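Local coordinates for muconate lactonizing enzyme (Corynebacterium glutamicum, PDB 3I4K), which belongs to the enolase superfamily, a muconate lactonizing enzyme by name, and binds a magnesium ion in its barrel domain, at residues V248-D251 / E252-T256; L261-K265 / A266-D270. All blocks are in the same frame, centred on the assembly; numbering follows the deposited sequence.

Contact 1: V248-D251 / E252-T256; sequences VMAD and ESVWT. With MG (magnesium ion), chain J.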
loop_
_atom_site.group_PDB
_atom_site.type_symbol
_atom_site.label_atom_id
_atom_site.label_comp_id
_atom_site.label_asym_id
_atom_site.label_seq_id
_atom_site.Cartn_x
_atom_site.Cartn_y
_atom_site.Cartn_z
ATOM N N VAL A 248 -22.541 -6.437 -5.073
ATOM C CA VAL A 248 -21.862 -6.857 -6.281
ATOM C C VAL A 248 -20.375 -6.931 -5.939
ATOM O O VAL A 248 -19.886 -6.173 -5.099
ATOM C CB VAL A 248 -22.078 -5.821 -7.405
ATOM C CG1 VAL A 248 -20.957 -5.908 -8.431
ATOM C CG2 VAL A 248 -23.437 -6.040 -8.057
HETATM N N MSE A 249 -19.665 -7.865 -6.559
HETATM C CA MSE A 249 -18.223 -7.986 -6.350
HETATM C C MSE A 249 -17.566 -7.796 -7.714
HETATM O O MSE A 249 -17.935 -8.461 -8.690
HETATM C CB MSE A 249 -17.843 -9.359 -5.762
HETATM C CG MSE A 249 -16.324 -9.612 -5.740
HETATM SE SE MSE A 249 -15.730 -10.861 -4.361
HETATM C CE MSE A 249 -16.195 -12.527 -5.271
ATOM N N ALA A 250 -16.613 -6.871 -7.788
ATOM C CA ALA A 250 -15.925 -6.594 -9.042
ATOM C C ALA A 250 -14.721 -7.513 -9.166
ATOM O O ALA A 250 -13.969 -7.686 -8.210
ATOM C CB ALA A 250 -15.476 -5.124 -9.088
ATOM N N ASP A 251 -14.560 -8.114 -10.341
ATOM C CA ASP A 251 -13.444 -9.004 -10.604
ATOM C C ASP A 251 -12.736 -8.534 -11.869
ATOM O O ASP A 251 -11.721 -7.855 -11.783
ATOM C CB ASP A 251 -13.935 -10.448 -10.761
ATOM C CG ASP A 251 -12.794 -11.458 -10.800
ATOM O OD1 ASP A 251 -11.614 -11.038 -10.834
ATOM O OD2 ASP A 251 -13.090 -12.675 -10.809
ATOM N N GLU A 252 -13.267 -8.859 -13.050
ATOM C CA GLU A 252 -12.592 -8.408 -14.266
ATOM C C GLU A 252 -12.553 -6.890 -14.377
ATOM O O GLU A 252 -11.718 -6.352 -15.094
ATOM C CB GLU A 252 -13.201 -9.014 -15.544
ATOM C CG GLU A 252 -14.534 -9.717 -15.401
ATOM C CD GLU A 252 -14.443 -11.110 -14.799
ATOM O OE1 GLU A 252 -14.330 -12.109 -15.544
ATOM O OE2 GLU A 252 -14.495 -11.203 -13.567
ATOM N N SER A 253 -13.447 -6.194 -13.679
ATOM C CA SER A 253 -13.440 -4.735 -13.717
ATOM C C SER A 253 -12.252 -4.152 -12.950
ATOM O O SER A 253 -11.885 -2.998 -13.169
ATOM C CB SER A 253 -14.721 -4.152 -13.101
ATOM O OG SER A 253 -15.850 -4.360 -13.926
ATOM N N VAL A 254 -11.652 -4.927 -12.048
ATOM C CA VAL A 254 -10.534 -4.403 -11.261
ATOM C C VAL A 254 -9.254 -5.231 -11.279
ATOM O O VAL A 254 -9.162 -6.247 -10.607
ATOM C CB VAL A 254 -10.930 -4.202 -9.760
ATOM C CG1 VAL A 254 -9.718 -3.685 -8.960
ATOM C CG2 VAL A 254 -12.099 -3.216 -9.642
ATOM N N TRP A 255 -8.268 -4.770 -12.041
ATOM C CA TRP A 255 -6.959 -5.423 -12.121
ATOM C C TRP A 255 -5.914 -4.470 -11.506
ATOM O O TRP A 255 -5.018 -4.890 -10.770
ATOM C CB TRP A 255 -6.521 -5.633 -13.572
ATOM C CG TRP A 255 -7.263 -6.598 -14.429
ATOM C CD1 TRP A 255 -8.611 -6.741 -14.545
ATOM C CD2 TRP A 255 -6.681 -7.406 -15.463
ATOM N NE1 TRP A 255 -8.912 -7.575 -15.606
ATOM C CE2 TRP A 255 -7.742 -7.995 -16.185
ATOM C CE3 TRP A 255 -5.362 -7.677 -15.853
ATOM C CZ2 TRP A 255 -7.525 -8.839 -17.283
ATOM C CZ3 TRP A 255 -5.145 -8.519 -16.948
ATOM C CH2 TRP A 255 -6.224 -9.087 -17.650
ATOM N N THR A 256 -6.034 -3.189 -11.840
ATOM C CA THR A 256 -5.090 -2.164 -11.393
ATOM C C THR A 256 -5.628 -1.174 -10.346
ATOM O O THR A 256 -6.837 -1.041 -10.164
ATOM C CB THR A 256 -4.617 -1.336 -12.596
ATOM O OG1 THR A 256 -5.657 -0.428 -12.976
ATOM C CG2 THR A 256 -4.312 -2.244 -13.795
HETATM MG MG MG J . -14.528 -14.090 -10.866
HETATM O O HOH W 1 -15.581 -12.892 -12.224
#
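At the carboxy-terminal mouth of the enolase-type barrel, strand 247-250 runs out into a type I beta turn, Asp251 to Val254, that carries one of the three acidic ligands of the magnesium ion. Asp251 OD2 binds the metal at 2.0 Å, with Asp200 and Glu226 as the other protein ligands. Its CG lies anti to the backbone N (chi1 -170°), which swings the carboxylate over to the ion, while OD1 makes a salt bridge with Lys278 and OD2 a hydrogen bond with Lys275. Glu252, its chain bent at chi2 (-77°), crosses the Asp251 side chain at a slant, with OE2 3.0 Å from Asp251 CB and the two carboxylate planes 86° apart. Glu252 OE2 and Asp251 OD2 are two acceptors 3.4 Å apart with no bond between them, like charges that the metal and the two lysines probably offset. Glu252 OE2 also lies 2.4 Å from the oxygen of a magnesium-bound water, too short for a secure bond, so a second-shell place is only probable. Val254 N donates to Asp251 O at 2.9 Å and closes the turn. Ala250 CB touches Val254 CG2 at 3.9 Å and more loosely meets Ser253 CB. Ser253 OG is hydrogen-bonded to Ala231 O. Strand 247-250 lies between strands 224-226 and 271-274, Ser253 packs on helix 234-244, and Thr256 is the N-cap of helix 257-266.

Contact 2: L261-K265 / A266-D270; sequences LAVVK and AQAAD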
loop_
_atom_site.group_PDB
_atom_site.type_symbol
_atom_site.label_atom_id
_atom_site.label_comp_id
_atom_site.label_asym_id
_atom_site.label_seq_id
_atom_site.Cartn_x
_atom_site.Cartn_y
_atom_site.Cartn_z
ATOM N N LEU A 261 -9.830 2.517 -8.113
ATOM C CA LEU A 261 -10.231 3.886 -7.844
ATOM C C LEU A 261 -11.495 4.207 -8.651
ATOM O O LEU A 261 -12.394 4.893 -8.158
ATOM C CB LEU A 261 -9.114 4.847 -8.266
ATOM C CG LEU A 261 -8.886 6.156 -7.497
ATOM C CD1 LEU A 261 -8.172 7.138 -8.422
ATOM C CD2 LEU A 261 -10.194 6.740 -6.986
ATOM N N ALA A 262 -11.551 3.705 -9.887
ATOM C CA ALA A 262 -12.686 3.941 -10.769
ATOM C C ALA A 262 -13.963 3.320 -10.193
ATOM O O ALA A 262 -15.044 3.915 -10.264
ATOM C CB ALA A 262 -12.401 3.382 -12.168
ATOM N N VAL A 263 -13.837 2.124 -9.630
ATOM C CA VAL A 263 -14.972 1.449 -9.014
ATOM C C VAL A 263 -15.418 2.236 -7.776
ATOM O O VAL A 263 -16.608 2.393 -7.524
ATOM C CB VAL A 263 -14.592 -0.012 -8.636
ATOM C CG1 VAL A 263 -15.582 -0.591 -7.655
ATOM C CG2 VAL A 263 -14.557 -0.871 -9.903
ATOM N N VAL A 264 -14.463 2.744 -7.005
ATOM C CA VAL A 264 -14.797 3.523 -5.813
ATOM C C VAL A 264 -15.589 4.768 -6.206
ATOM O O VAL A 264 -16.627 5.072 -5.614
ATOM C CB VAL A 264 -13.524 3.954 -5.043
ATOM C CG1 VAL A 264 -13.858 5.066 -4.027
ATOM C CG2 VAL A 264 -12.929 2.764 -4.324
ATOM N N LYS A 265 -15.099 5.487 -7.207
ATOM C CA LYS A 265 -15.781 6.688 -7.667
ATOM C C LYS A 265 -17.152 6.405 -8.279
ATOM O O LYS A 265 -18.042 7.239 -8.215
ATOM C CB LYS A 265 -14.942 7.425 -8.701
ATOM C CG LYS A 265 -13.668 8.069 -8.188
ATOM C CD LYS A 265 -13.003 8.788 -9.355
ATOM C CE LYS A 265 -11.591 9.232 -9.041
ATOM N NZ LYS A 265 -10.928 9.732 -10.287
ATOM N N ALA A 266 -17.324 5.238 -8.890
ATOM C CA ALA A 266 -18.612 4.916 -9.505
ATOM C C ALA A 266 -19.569 4.194 -8.549
ATOM O O ALA A 266 -20.707 3.910 -8.917
ATOM C CB ALA A 266 -18.395 4.073 -10.740
ATOM N N GLN A 267 -19.094 3.905 -7.336
ATOM C CA GLN A 267 -19.864 3.194 -6.318
ATOM C C GLN A 267 -20.408 1.958 -6.988
ATOM O O GLN A 267 -21.563 1.593 -6.805
ATOM C CB GLN A 267 -21.016 4.055 -5.793
ATOM C CG GLN A 267 -20.576 5.413 -5.260
ATOM C CD GLN A 267 -21.691 6.149 -4.541
ATOM O OE1 GLN A 267 -22.834 6.162 -4.995
ATOM N NE2 GLN A 267 -21.359 6.780 -3.420
ATOM N N ALA A 268 -19.534 1.307 -7.749
ATOM C CA ALA A 268 -19.892 0.136 -8.538
ATOM C C ALA A 268 -19.906 -1.221 -7.840
ATOM O O ALA A 268 -20.440 -2.195 -8.401
ATOM C CB ALA A 268 -18.973 0.078 -9.778
ATOM N N ALA A 269 -19.340 -1.301 -6.634
ATOM C CA ALA A 269 -19.295 -2.577 -5.929
ATOM C C ALA A 269 -18.942 -2.494 -4.449
ATOM O O ALA A 269 -18.089 -1.699 -4.043
ATOM C CB ALA A 269 -18.303 -3.509 -6.622
ATOM N N ASP A 270 -19.593 -3.346 -3.658
ATOM C CA ASP A 270 -19.355 -3.424 -2.224
ATOM C C ASP A 270 -18.087 -4.210 -1.964
ATOM O O ASP A 270 -17.420 -4.014 -0.951
ATOM C CB ASP A 270 -20.509 -4.141 -1.521
ATOM C CG ASP A 270 -21.791 -3.344 -1.540
ATOM O OD1 ASP A 270 -22.816 -3.853 -1.032
ATOM O OD2 ASP A 270 -21.783 -2.218 -2.059
#
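Val263 and Ala266 carry most of this contact, in which the last turn of helix 257-266 winds down into the loop leading to strand 271-274. Val263 O takes a nearly straight hydrogen bond from Ala268 N, 3.1 Å long with an N-H...O angle of 171°, and the donor lies in the carbonyl plane. The same oxygen also receives a weak bond from Ala266 N. Val263 CG1, set anti to the backbone N (chi1 163°), reaches along the chain to two methyls at once, 4.1 Å from Ala268 CB and likewise 4.1 Å from Ala269 CB. Ala266 meets the preceding turn through its N and CB: N donates to Ala262 O at 3.0 Å, the regular helical bond, and CB rests 3.4 Å from that same Ala262 O. Gln267 then leaves the helical path with a positive phi of 51°. Its N donates to Val264 O at 3.2 Å from high above that carbonyl plane; its CB points away from the helix, yet Gln267 CG still lies 4.0 Å from Val264 O. Leu234 of helix 234-244 packs against Val263, Ala266 and Ala268, while Val264 and Lys265 touch Leu261 and Val264 of the second subunit. Positive phi at Gln267, with the Ala268-to-Val263 and Gln267-to-Val264 bonds reaching back into the last turn, makes this a Schellman motif, here ending a barrel helix just before the next strand.

How the contacts relate
Contacts 1 and 2 stand at the two ends of helix 257-266: the 248-256 segment leads from strand 247-250 into its start, and the 261-270 segment leads out of its end toward strand 271-274. Their centres are 10 Å apart, and they meet where Val254 CG2 packs on Val263 CG2 at 3.4 Å and Ala269 CB lies against strand 247-250. Contact 1 is buried and rich in charge, with carboxylates, lysines and water arranged round magnesium. Contact 2 is only partly buried, farther from the chain's centre, and depends on backbone hydrogen bonds and small apolar side chains, with the second subunit packing on its helical residues.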